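Side-chain contacts in periplasmic molybdate-binding protein (Azotobacter vinelandii, PDB 1ATG), which binds molybdate or tungstate in an anion pocket between its two domains, probably delivering the oxyanion to an ABC transporter: residues Leu11-Gln16 with Val219-Ala224; Phe75-Gly80 with Ser211-Pro216; Lys81-Ser86 with Ala166-Ala171; Phe52-Ala55 with Ser59-Lys62. One frame throughout, in Å; residues are numbered along the deposited sequence. Where two conformers were deposited one is given.

Interaction 1 (Leu11-Gln16 with Val219-Ala224). With EDO (1,2-ethanediol), chain E.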
loop_
_atom_site.group_PDB
_atom_site.type_symbol
_atom_site.label_atom_id
_atom_site.label_comp_id
_atom_site.label_asym_id
_atom_site.label_seq_id
_atom_site.Cartn_x
_atom_site.Cartn_y
_atom_site.Cartn_z
ATOM N N LEU A 11 -6.602 -0.221 0.731
ATOM C CA LEU A 11 -8.014 0.119 0.857
ATOM C C LEU A 11 -8.960 -0.919 0.286
ATOM O O LEU A 11 -9.888 -1.375 0.974
ATOM C CB LEU A 11 -8.284 1.474 0.190
ATOM C CG LEU A 11 -9.744 1.949 0.204
ATOM C CD1 LEU A 11 -10.294 2.074 1.619
ATOM C CD2 LEU A 11 -9.835 3.299 -0.505
ATOM N N GLY A 12 -8.785 -1.307 -0.969
ATOM C CA GLY A 12 -9.682 -2.259 -1.609
ATOM C C GLY A 12 -9.658 -3.602 -0.893
ATOM O O GLY A 12 -10.695 -4.260 -0.715
ATOM N N THR A 13 -8.484 -4.038 -0.453
ATOM C CA THR A 13 -8.358 -5.299 0.282
ATOM C C THR A 13 -9.023 -5.204 1.642
ATOM O O THR A 13 -9.740 -6.128 2.062
ATOM C CB THR A 13 -6.887 -5.707 0.390
ATOM O OG1 THR A 13 -6.273 -5.695 -0.904
ATOM C CG2 THR A 13 -6.776 -7.109 0.984
ATOM N N LEU A 14 -8.851 -4.073 2.325
ATOM C CA LEU A 14 -9.505 -3.892 3.619
ATOM C C LEU A 14 -11.020 -3.856 3.448
ATOM O O LEU A 14 -11.730 -4.353 4.337
ATOM C CB LEU A 14 -9.003 -2.615 4.290
ATOM C CG LEU A 14 -9.628 -2.344 5.664
ATOM C CD1 LEU A 14 -9.393 -3.484 6.653
ATOM C CD2 LEU A 14 -9.074 -1.043 6.236
ATOM N N GLU A 15 -11.538 -3.321 2.341
ATOM C CA GLU A 15 -12.985 -3.356 2.106
ATOM C C GLU A 15 -13.443 -4.799 1.998
ATOM O O GLU A 15 -14.484 -5.182 2.558
ATOM C CB GLU A 15 -13.339 -2.560 0.848
ATOM C CG GLU A 15 -13.193 -1.053 1.064
ATOM C CD GLU A 15 -13.217 -0.222 -0.200
ATOM O OE1 GLU A 15 -12.979 -0.774 -1.292
ATOM O OE2 GLU A 15 -13.448 1.009 -0.102
ATOM N N GLN A 16 -12.700 -5.639 1.287
ATOM C CA GLN A 16 -13.029 -7.058 1.198
ATOM C C GLN A 16 -12.962 -7.706 2.577
ATOM O O GLN A 16 -13.864 -8.481 2.958
ATOM C CB GLN A 16 -12.104 -7.809 0.245
ATOM C CG GLN A 16 -12.234 -7.372 -1.203
ATOM C CD GLN A 16 -11.179 -8.008 -2.076
ATOM O OE1 GLN A 16 -10.002 -8.088 -1.714
ATOM N NE2 GLN A 16 -11.563 -8.477 -3.257
ATOM N N VAL A 219 -6.199 -14.244 5.756
ATOM C CA VAL A 219 -4.964 -14.492 5.004
ATOM C C VAL A 219 -5.270 -14.853 3.566
ATOM O O VAL A 219 -4.555 -14.430 2.644
ATOM C CB VAL A 219 -4.105 -15.552 5.716
ATOM C CG1 VAL A 219 -2.992 -16.098 4.832
ATOM C CG2 VAL A 219 -3.483 -14.989 6.990
ATOM N N ALA A 220 -6.328 -15.646 3.321
ATOM C CA ALA A 220 -6.667 -16.011 1.954
ATOM C C ALA A 220 -7.078 -14.790 1.141
ATOM O O ALA A 220 -6.685 -14.667 -0.030
ATOM C CB ALA A 220 -7.745 -17.086 1.936
ATOM N N ILE A 221 -7.812 -13.864 1.722
ATOM C CA ILE A 221 -8.193 -12.630 1.042
ATOM C C ILE A 221 -6.958 -11.784 0.738
ATOM O O ILE A 221 -6.819 -11.248 -0.358
ATOM C CB ILE A 221 -9.226 -11.848 1.873
ATOM C CG1 ILE A 221 -10.565 -12.600 1.889
ATOM C CG2 ILE A 221 -9.404 -10.427 1.366
ATOM C CD1 ILE A 221 -11.563 -12.144 2.930
ATOM N N ILE A 222 -6.051 -11.693 1.700
ATOM C CA ILE A 222 -4.806 -10.935 1.521
ATOM C C ILE A 222 -3.971 -11.530 0.405
ATOM O O ILE A 222 -3.462 -10.799 -0.454
ATOM C CB ILE A 222 -4.073 -10.877 2.873
ATOM C CG1 ILE A 222 -4.875 -10.011 3.853
ATOM C CG2 ILE A 222 -2.654 -10.361 2.725
ATOM C CD1 ILE A 222 -4.423 -10.148 5.291
ATOM N N LYS A 223 -3.826 -12.853 0.379
ATOM C CA LYS A 223 -3.055 -13.494 -0.680
ATOM C C LYS A 223 -3.713 -13.369 -2.042
ATOM O O LYS A 223 -3.034 -13.211 -3.058
ATOM C CB LYS A 223 -2.830 -14.981 -0.366
ATOM C CG LYS A 223 -1.837 -15.162 0.764
ATOM C CD LYS A 223 -1.369 -16.598 0.917
ATOM C CE LYS A 223 -0.401 -16.763 2.087
ATOM N NZ LYS A 223 0.250 -18.110 2.022
ATOM N N ALA A 224 -5.045 -13.401 -2.103
ATOM C CA ALA A 224 -5.750 -13.244 -3.369
ATOM C C ALA A 224 -5.527 -11.863 -3.964
ATOM O O ALA A 224 -5.587 -11.678 -5.182
ATOM C CB ALA A 224 -7.238 -13.538 -3.205
HETATM C C1 EDO E . -8.866 -10.324 -5.416
HETATM O O1 EDO E . -10.290 -9.763 -5.293
HETATM C C2 EDO E . -8.131 -9.931 -6.711
HETATM O O2 EDO E . -8.554 -8.468 -7.087
HETATM O O HOH W 1 -8.672 -10.426 -2.203
#

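Interaction 2 (Phe75-Gly80 with Ser211-Pro216)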
loop_
_atom_site.group_PDB
_atom_site.type_symbol
_atom_site.label_atom_id
_atom_site.label_comp_id
_atom_site.label_asym_id
_atom_site.label_seq_id
_atom_site.Cartn_x
_atom_site.Cartn_y
_atom_site.Cartn_z
ATOM N N PHE A 75 2.255 -5.957 14.306
ATOM C CA PHE A 75 2.591 -7.158 13.561
ATOM C C PHE A 75 2.560 -6.882 12.057
ATOM O O PHE A 75 1.987 -5.890 11.602
ATOM C CB PHE A 75 1.664 -8.312 13.928
ATOM C CG PHE A 75 0.311 -8.287 13.282
ATOM C CD1 PHE A 75 -0.675 -7.426 13.715
ATOM C CD2 PHE A 75 0.004 -9.144 12.231
ATOM C CE1 PHE A 75 -1.922 -7.412 13.118
ATOM C CE2 PHE A 75 -1.226 -9.135 11.619
ATOM C CZ PHE A 75 -2.197 -8.274 12.073
ATOM N N THR A 76 3.243 -7.746 11.336
ATOM C CA THR A 76 3.252 -7.671 9.873
ATOM C C THR A 76 2.015 -8.354 9.328
ATOM O O THR A 76 1.903 -9.588 9.450
ATOM C CB THR A 76 4.518 -8.307 9.297
ATOM O OG1 THR A 76 5.615 -7.549 9.823
ATOM C CG2 THR A 76 4.535 -8.265 7.784
ATOM N N TYR A 77 1.087 -7.617 8.737
ATOM C CA TYR A 77 -0.155 -8.175 8.222
ATOM C C TYR A 77 -0.094 -8.521 6.743
ATOM O O TYR A 77 -0.946 -9.280 6.258
ATOM C CB TYR A 77 -1.339 -7.231 8.489
ATOM C CG TYR A 77 -1.294 -5.954 7.688
ATOM C CD1 TYR A 77 -0.586 -4.848 8.138
ATOM C CD2 TYR A 77 -1.955 -5.831 6.479
ATOM C CE1 TYR A 77 -0.528 -3.674 7.394
ATOM C CE2 TYR A 77 -1.897 -4.677 5.717
ATOM C CZ TYR A 77 -1.180 -3.614 6.192
ATOM O OH TYR A 77 -1.130 -2.462 5.429
ATOM N N ALA A 78 0.899 -8.001 6.033
ATOM C CA ALA A 78 0.988 -8.248 4.590
ATOM C C ALA A 78 2.331 -7.741 4.107
ATOM O O ALA A 78 2.913 -6.817 4.707
ATOM C CB ALA A 78 -0.138 -7.506 3.871
ATOM N N ILE A 79 2.819 -8.286 3.012
ATOM C CA ILE A 79 4.015 -7.795 2.334
ATOM C C ILE A 79 3.567 -7.499 0.903
ATOM O O ILE A 79 3.043 -8.373 0.195
ATOM C CB ILE A 79 5.184 -8.774 2.375
ATOM C CG1 ILE A 79 5.609 -9.082 3.818
ATOM C CG2 ILE A 79 6.400 -8.228 1.638
ATOM C CD1 ILE A 79 5.687 -10.544 4.148
ATOM N N GLY A 80 3.726 -6.243 0.489
ATOM C CA GLY A 80 3.237 -5.800 -0.805
ATOM C C GLY A 80 4.116 -6.248 -1.943
ATOM O O GLY A 80 5.181 -6.866 -1.785
ATOM N N SER A 211 -6.672 -10.213 15.707
ATOM C CA SER A 211 -6.512 -11.661 15.743
ATOM C C SER A 211 -7.096 -12.291 14.481
ATOM O O SER A 211 -6.479 -13.135 13.837
ATOM C CB SER A 211 -7.182 -12.279 16.975
ATOM O OG SER A 211 -7.208 -13.700 16.877
ATOM N N TRP A 212 -8.268 -11.830 14.076
ATOM C CA TRP A 212 -8.942 -12.313 12.883
ATOM C C TRP A 212 -8.105 -12.075 11.626
ATOM O O TRP A 212 -8.030 -12.904 10.722
ATOM C CB TRP A 212 -10.309 -11.631 12.739
ATOM C CG TRP A 212 -11.068 -12.117 11.540
ATOM C CD1 TRP A 212 -11.859 -13.226 11.443
ATOM C CD2 TRP A 212 -11.108 -11.480 10.258
ATOM N NE1 TRP A 212 -12.359 -13.332 10.172
ATOM C CE2 TRP A 212 -11.921 -12.261 9.423
ATOM C CE3 TRP A 212 -10.517 -10.320 9.726
ATOM C CZ2 TRP A 212 -12.169 -11.936 8.099
ATOM C CZ3 TRP A 212 -10.782 -9.995 8.409
ATOM C CH2 TRP A 212 -11.592 -10.793 7.603
ATOM N N MET A 213 -7.406 -10.926 11.585
ATOM C CA MET A 213 -6.532 -10.599 10.470
ATOM C C MET A 213 -5.412 -11.591 10.236
ATOM O O MET A 213 -4.855 -11.631 9.131
ATOM C CB MET A 213 -5.905 -9.220 10.707
ATOM C CG MET A 213 -6.866 -8.077 10.409
ATOM S SD MET A 213 -7.266 -7.891 8.662
ATOM C CE MET A 213 -5.627 -7.700 7.952
ATOM N N LYS A 214 -5.080 -12.390 11.253
ATOM C CA LYS A 214 -4.055 -13.408 11.135
ATOM C C LYS A 214 -4.644 -14.777 10.797
ATOM O O LYS A 214 -3.895 -15.716 10.570
ATOM C CB LYS A 214 -3.306 -13.553 12.479
ATOM C CG LYS A 214 -2.686 -12.255 12.975
ATOM C CD LYS A 214 -2.164 -12.386 14.402
ATOM C CE LYS A 214 -1.551 -11.088 14.897
ATOM N NZ LYS A 214 -2.569 -10.061 15.222
ATOM N N GLY A 215 -5.962 -14.904 10.794
ATOM C CA GLY A 215 -6.648 -16.172 10.593
ATOM C C GLY A 215 -6.732 -16.574 9.143
ATOM O O GLY A 215 -6.393 -15.822 8.216
ATOM N N PRO A 216 -7.201 -17.797 8.872
ATOM C CA PRO A 216 -7.183 -18.348 7.537
ATOM C C PRO A 216 -7.977 -17.593 6.502
ATOM O O PRO A 216 -7.515 -17.439 5.368
ATOM C CB PRO A 216 -7.668 -19.786 7.702
ATOM C CG PRO A 216 -7.533 -20.102 9.145
ATOM C CD PRO A 216 -7.564 -18.812 9.903
HETATM O O HOH W 2 -2.259 -10.779 8.390
#

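Interaction 3 (Lys81-Ser86 with Ala166-Ala171). With EDO (1,2-ethanediol), chain E.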
loop_
_atom_site.group_PDB
_atom_site.type_symbol
_atom_site.label_atom_id
_atom_site.label_comp_id
_atom_site.label_asym_id
_atom_site.label_seq_id
_atom_site.Cartn_x
_atom_site.Cartn_y
_atom_site.Cartn_z
ATOM N N LYS A 81 3.658 -5.926 -3.151
ATOM C CA LYS A 81 4.406 -6.205 -4.361
ATOM C C LYS A 81 4.275 -4.986 -5.264
ATOM O O LYS A 81 3.174 -4.643 -5.715
ATOM C CB LYS A 81 3.827 -7.441 -5.045
ATOM C CG LYS A 81 4.621 -7.973 -6.220
ATOM C CD LYS A 81 4.273 -9.429 -6.507
ATOM C CE LYS A 81 5.170 -9.994 -7.599
ATOM N NZ LYS A 81 5.059 -11.477 -7.691
ATOM N N LEU A 82 5.400 -4.356 -5.527
ATOM C CA LEU A 82 5.430 -3.183 -6.391
ATOM C C LEU A 82 5.258 -3.585 -7.842
ATOM O O LEU A 82 5.817 -4.592 -8.318
ATOM C CB LEU A 82 6.798 -2.516 -6.232
ATOM C CG LEU A 82 7.001 -1.227 -7.031
ATOM C CD1 LEU A 82 6.129 -0.088 -6.524
ATOM C CD2 LEU A 82 8.471 -0.833 -6.934
ATOM N N VAL A 83 4.513 -2.775 -8.598
ATOM C CA VAL A 83 4.313 -3.035 -10.010
ATOM C C VAL A 83 4.469 -1.758 -10.825
ATOM O O VAL A 83 3.947 -0.694 -10.412
ATOM C CB VAL A 83 2.916 -3.604 -10.338
ATOM C CG1 VAL A 83 2.940 -4.252 -11.723
ATOM C CG2 VAL A 83 2.394 -4.597 -9.323
ATOM N N LEU A 84 5.187 -1.833 -11.926
ATOM C CA LEU A 84 5.174 -0.761 -12.920
ATOM C C LEU A 84 4.000 -1.087 -13.853
ATOM O O LEU A 84 3.932 -2.209 -14.403
ATOM C CB LEU A 84 6.471 -0.749 -13.716
ATOM C CG LEU A 84 6.491 0.288 -14.851
ATOM C CD1 LEU A 84 6.471 1.706 -14.309
ATOM C CD2 LEU A 84 7.716 0.068 -15.725
ATOM N N TRP A 85 3.064 -0.172 -13.985
ATOM C CA TRP A 85 1.839 -0.445 -14.716
ATOM C C TRP A 85 1.577 0.668 -15.710
ATOM O O TRP A 85 1.921 1.824 -15.511
ATOM C CB TRP A 85 0.693 -0.495 -13.690
ATOM C CG TRP A 85 -0.659 -0.855 -14.223
ATOM C CD1 TRP A 85 -0.972 -1.907 -15.049
ATOM C CD2 TRP A 85 -1.880 -0.148 -13.992
ATOM N NE1 TRP A 85 -2.322 -1.898 -15.312
ATOM C CE2 TRP A 85 -2.903 -0.834 -14.691
ATOM C CE3 TRP A 85 -2.232 0.980 -13.250
ATOM C CZ2 TRP A 85 -4.226 -0.417 -14.663
ATOM C CZ3 TRP A 85 -3.559 1.378 -13.228
ATOM C CH2 TRP A 85 -4.546 0.676 -13.923
ATOM N N SER A 86 0.907 0.289 -16.795
ATOM C CA SER A 86 0.307 1.224 -17.715
ATOM C C SER A 86 -1.096 0.698 -18.049
ATOM O O SER A 86 -1.282 -0.517 -18.208
ATOM C CB SER A 86 1.089 1.408 -19.009
ATOM O OG SER A 86 0.415 2.291 -19.912
ATOM N N ALA A 166 -2.258 -5.176 -5.489
ATOM C CA ALA A 166 -3.636 -5.290 -5.063
ATOM C C ALA A 166 -4.556 -4.353 -5.817
ATOM O O ALA A 166 -5.744 -4.644 -5.982
ATOM C CB ALA A 166 -3.741 -4.983 -3.568
ATOM N N GLN A 167 -4.074 -3.188 -6.258
ATOM C CA GLN A 167 -4.907 -2.222 -6.945
ATOM C C GLN A 167 -5.242 -2.603 -8.369
ATOM O O GLN A 167 -6.149 -1.999 -8.967
ATOM C CB GLN A 167 -4.194 -0.859 -6.962
ATOM C CG GLN A 167 -3.993 -0.276 -5.574
ATOM C CD GLN A 167 -3.095 0.947 -5.670
ATOM O OE1 GLN A 167 -2.003 0.881 -6.229
ATOM N NE2 GLN A 167 -3.550 2.071 -5.114
ATOM N N ILE A 168 -4.523 -3.547 -8.963
ATOM C CA ILE A 168 -4.719 -3.872 -10.371
ATOM C C ILE A 168 -5.034 -5.326 -10.645
ATOM O O ILE A 168 -5.519 -5.649 -11.747
ATOM C CB ILE A 168 -3.512 -3.429 -11.228
ATOM C CG1 ILE A 168 -2.226 -4.161 -10.854
ATOM C CG2 ILE A 168 -3.330 -1.915 -11.152
ATOM C CD1 ILE A 168 -1.022 -3.744 -11.692
ATOM N N ILE A 169 -4.796 -6.216 -9.696
ATOM C CA ILE A 169 -5.054 -7.650 -9.917
ATOM C C ILE A 169 -6.554 -7.869 -9.912
ATOM O O ILE A 169 -7.299 -7.297 -9.138
ATOM C CB ILE A 169 -4.286 -8.498 -8.899
ATOM C CG1 ILE A 169 -4.308 -9.981 -9.301
ATOM C CG2 ILE A 169 -4.860 -8.348 -7.488
ATOM C CD1 ILE A 169 -3.353 -10.826 -8.487
ATOM N N GLN A 170 -7.052 -8.653 -10.875
ATOM C CA GLN A 170 -8.492 -8.876 -10.989
ATOM C C GLN A 170 -8.876 -10.177 -10.309
ATOM O O GLN A 170 -8.024 -11.015 -10.001
ATOM C CB GLN A 170 -8.942 -8.832 -12.449
ATOM C CG GLN A 170 -8.572 -7.558 -13.189
ATOM C CD GLN A 170 -9.113 -6.273 -12.619
ATOM O OE1 GLN A 170 -8.359 -5.353 -12.265
ATOM N NE2 GLN A 170 -10.433 -6.148 -12.522
ATOM N N ALA A 171 -10.170 -10.374 -10.103
ATOM C CA ALA A 171 -10.717 -11.556 -9.452
ATOM C C ALA A 171 -10.214 -12.869 -10.031
ATOM O O ALA A 171 -9.982 -13.823 -9.285
ATOM C CB ALA A 171 -12.241 -11.514 -9.539
HETATM C C1 EDO E . -8.866 -10.324 -5.416
HETATM O O1 EDO E . -10.290 -9.763 -5.293
HETATM C C2 EDO E . -8.131 -9.931 -6.711
HETATM O O2 EDO E . -8.554 -8.468 -7.087
#

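Interaction 4 (Phe52-Ala55 with Ser59-Lys62)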
loop_
_atom_site.group_PDB
_atom_site.type_symbol
_atom_site.label_atom_id
_atom_site.label_comp_id
_atom_site.label_asym_id
_atom_site.label_seq_id
_atom_site.Cartn_x
_atom_site.Cartn_y
_atom_site.Cartn_z
ATOM N N PHE A 52 -4.606 0.933 12.878
ATOM C CA PHE A 52 -3.895 1.532 11.759
ATOM C C PHE A 52 -3.127 0.437 11.004
ATOM O O PHE A 52 -2.308 -0.253 11.577
ATOM C CB PHE A 52 -2.920 2.599 12.256
ATOM C CG PHE A 52 -1.927 3.161 11.283
ATOM C CD1 PHE A 52 -2.201 3.427 9.948
ATOM C CD2 PHE A 52 -0.657 3.461 11.750
ATOM C CE1 PHE A 52 -1.224 3.960 9.122
ATOM C CE2 PHE A 52 0.314 4.005 10.922
ATOM C CZ PHE A 52 0.025 4.260 9.601
ATOM N N PHE A 53 -3.394 0.373 9.693
ATOM C CA PHE A 53 -2.658 -0.454 8.754
ATOM C C PHE A 53 -1.710 0.459 7.958
ATOM O O PHE A 53 -2.171 1.271 7.146
ATOM C CB PHE A 53 -3.583 -1.166 7.772
ATOM C CG PHE A 53 -4.414 -2.237 8.416
ATOM C CD1 PHE A 53 -3.895 -3.483 8.700
ATOM C CD2 PHE A 53 -5.734 -1.978 8.746
ATOM C CE1 PHE A 53 -4.653 -4.462 9.309
ATOM C CE2 PHE A 53 -6.519 -2.960 9.345
ATOM C CZ PHE A 53 -5.970 -4.198 9.623
ATOM N N SER A 54 -0.422 0.336 8.227
ATOM C CA SER A 54 0.537 1.145 7.472
ATOM C C SER A 54 1.028 0.402 6.229
ATOM O O SER A 54 0.880 -0.844 6.174
ATOM C CB SER A 54 1.736 1.463 8.364
ATOM O OG SER A 54 2.575 2.401 7.706
ATOM N N ALA A 55 1.697 1.085 5.306
ATOM C CA ALA A 55 2.355 0.421 4.189
ATOM C C ALA A 55 3.824 0.161 4.517
ATOM O O ALA A 55 4.551 -0.308 3.646
ATOM C CB ALA A 55 2.261 1.258 2.917
ATOM N N SER A 59 6.330 3.604 10.466
ATOM C CA SER A 59 5.300 4.368 11.174
ATOM C C SER A 59 4.771 3.603 12.367
ATOM O O SER A 59 4.795 4.151 13.479
ATOM C CB SER A 59 4.234 4.942 10.259
ATOM O OG SER A 59 4.768 6.103 9.601
ATOM N N PRO A 60 4.353 2.350 12.241
ATOM C CA PRO A 60 3.937 1.556 13.387
ATOM C C PRO A 60 5.026 1.481 14.442
ATOM O O PRO A 60 4.719 1.580 15.650
ATOM C CB PRO A 60 3.628 0.186 12.777
ATOM C CG PRO A 60 3.140 0.556 11.408
ATOM C CD PRO A 60 4.131 1.623 10.964
ATOM N N GLU A 61 6.281 1.287 14.096
ATOM C CA GLU A 61 7.386 1.230 15.053
ATOM C C GLU A 61 7.534 2.544 15.806
ATOM O O GLU A 61 7.657 2.534 17.049
ATOM C CB GLU A 61 8.705 0.906 14.359
ATOM C CG GLU A 61 8.847 -0.536 13.916
ATOM C CD GLU A 61 9.996 -0.786 12.964
ATOM O OE1 GLU A 61 10.601 0.176 12.453
ATOM O OE2 GLU A 61 10.302 -1.976 12.715
ATOM N N LYS A 62 7.457 3.677 15.124
ATOM C CA LYS A 62 7.525 4.980 15.780
ATOM C C LYS A 62 6.359 5.181 16.727
ATOM O O LYS A 62 6.564 5.658 17.861
ATOM C CB LYS A 62 7.568 6.104 14.742
ATOM C CG LYS A 62 8.892 6.202 14.009
ATOM C CD LYS A 62 8.800 7.026 12.739
ATOM C CE LYS A 62 8.679 8.516 13.000
ATOM N NZ LYS A 62 8.326 9.259 11.755
#

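Interaction 1 (Leu11-Gln16 with Val219-Ala224)
Thr13 and Gln16 meet Ile221 and Ile222 in a small, partly buried helix-helix contact, joining the start of helix 11-25 to the end of helix 216-224 near the C terminus. The short segments run at 149° to each other, nearly antiparallel, and their axes approach to 9.9 Å. The CG2 methyl of Thr13 lies 4.2 Å from CG2 of Ile221 and also reaches the backbone of Ile222 at CA. Gln16 passes Ile221 at a slant, its CB and OE1 each 3.9 Å from CG2 of Ile221. Because its chain is extended beyond CG (chi2 173°), the amide reaches a water in the groove: the water donates one hydrogen to Gln16 OE1 at 2.7 Å and the other to the backbone O of Ile221 at 2.7 Å. From the other end of the amide, NE2 donates to O1 of a 1,2-ethanediol at 2.7 Å, with an N-H...O angle of 158°. Leu17, one turn beyond Thr13, is also touched by both isoleucines. With OE1 accepting and NE2 donating, the amide has a definite rotation, although the diol half of this grip probably derives from the crystallisation liquor.

Interaction 2 (Phe75-Gly80 with Ser211-Pro216)
Phe75 and Lys214 form the tight part of this contact, although Lys214 lies on the exposed side of the fold. The lysine chain runs extended past CD and then bends at chi4 (74°), which lays its end flat over one face of the phenylalanine ring. NZ stands 3.5 Å from the ring centroid and 14° off the normal, a cation-pi contact; CE, at 3.6 Å, adds a CH-pi contact on the same face. NZ is also hydrogen-bonded to the backbone O of Met210, so the ammonium is shared between ring and carbonyl. Replacing Phe75 by alanine would probably leave the ammonium with the Met210 carbonyl but without its aromatic partner, and open a gap beside CB of Met213. Met213 comes at the edge of the Phe75 ring, its CB 4.1 Å from CZ. Strand 75-86 carries a classic beta bulge here, Tyr77 and Ala78 both facing Gln192, while Trp212 to Gly215 make a type I turn between helices 203-212 and 216-224, with Gly215 as N-cap of the second. The buried side is looser: Met213 CE lies 4.3 Å from Tyr77 CB, and the phenol leads away to give its OH a partner in Ser54 O. Between the two backbones sits a water, donating to Tyr77 O at 2.9 Å and to Met213 O at 2.8 Å, and lying in the plane of the Phe75 ring at its edge.

Interaction 3 (Lys81-Ser86 with Ala166-Ala171)
Ile168 and Trp85 are brought together by two different first torsions. In Ile168, CG1 stands between the backbone N and the carbonyl carbon (chi1 63°) and the chain then runs straight, sending CD1 to the strand while CG2 is held beside it as a second prong. In Trp85, CG lies anti to the backbone N (chi1 -176°), and the indole slides past the isoleucine in the opposite direction with one face against it. The CG2 methyl sits over the middle of the six-membered ring, 3.6 Å from its centroid and 8° off the normal, a well-centred CH-pi contact. CD1 of Ile168 rests above the CG-CD1 bond of the indole, 3.8 Å from Trp85 CD1, and also meets Val83 tip to tip, 4.0 Å from CG1. Val83 and Trp85, two residues apart, present the same side of strand 75-86 to the isoleucine. That strand links the two domains of this type II periplasmic-binding-protein fold: this half pairs antiparallel with strands 160-164 and 178-180, and the loop Ala166-Ala171, leaving strand 160-164, turns back so that Ile168 packs on this strand of the sheet. All three touching side chains are buried. Helix 146-154 adds His150, whose ring meets the indole nearly parallel to it and which also touches Ile168. The indole NE1 is hydrogen-bonded to Pro176 O, which limits its rotation. Further along the loop, the backbone O of Ile169 accepts a 2.7 Å hydrogen bond from O2 of a 1,2-ethanediol, whose carbon C2 lies 3.7 Å from the CG2 methyl of Ile169.

Interaction 4 (Phe52-Ala55 with Ser59-Lys62)
Ser59 meets the Phe52 ring at its edge, near the plane, with CB 4.1 Å from CE2; Pro60 CG approaches the same CE2 more distantly, at 4.5 Å. Above one face of the ring lies the backbone N of Ser54, 3.8 Å from the plane and displaced toward the rim. The ring gets there with CG anti to the backbone N (chi1 170°), which swings it from strand 51-53 toward helix 58-65 and onto Val39 and Ile43 of helix 36-44. The closest packing is between Ser54 and the proline: Ser54 CB lies 3.5 Å from Pro60 CG, tighter than usual for two carbons, and equally near CD. A glycine in place of Pro60 would probably open a gap beside Ser54 CB and let the first turn of the helix shift. This is a beta-alpha connection of the type II periplasmic-binding-protein fold, strand 51-53 leading through a short loop into helix 58-65. It borders the anion pocket: Ala55 touches the bound tungstate, and its N is hydrogen-bonded to Ser36 OG, which also makes a weak hydrogen bond with Ser54 OG. The contact is mostly carbon on carbon and has no hydrogen bond of its own; the Ser54 hydroxyl also lies against Pro60 CD but has its main polar partner in Asp56. By binding both Ser54 OG and Ser59 N, Asp56 OD1 fixes the strand end against the helix start beside the pocket.

From the N terminus, helix 11-25 opens the loop that interaction 1 closes only at the end of helix 216-224, so the other three contacts nest inside it. Interaction 4 opens and closes early, between residues 52 and 62. Strand 75-86 then opens interactions 2 and 3 in succession; interaction 3, closed at 166-171, nests inside interaction 2, closed at 211-216. None cross. Ile222 of interaction 1 packs on Met213 and Ala78 of interaction 2, while Tyr77 and Met213 touch Phe53 of interaction 4, uniting one domain. Interaction 3 lies beyond, in the other domain, reached along strand 75-86; Ala166 against Thr13 and a shared ethanediol join it to interaction 1.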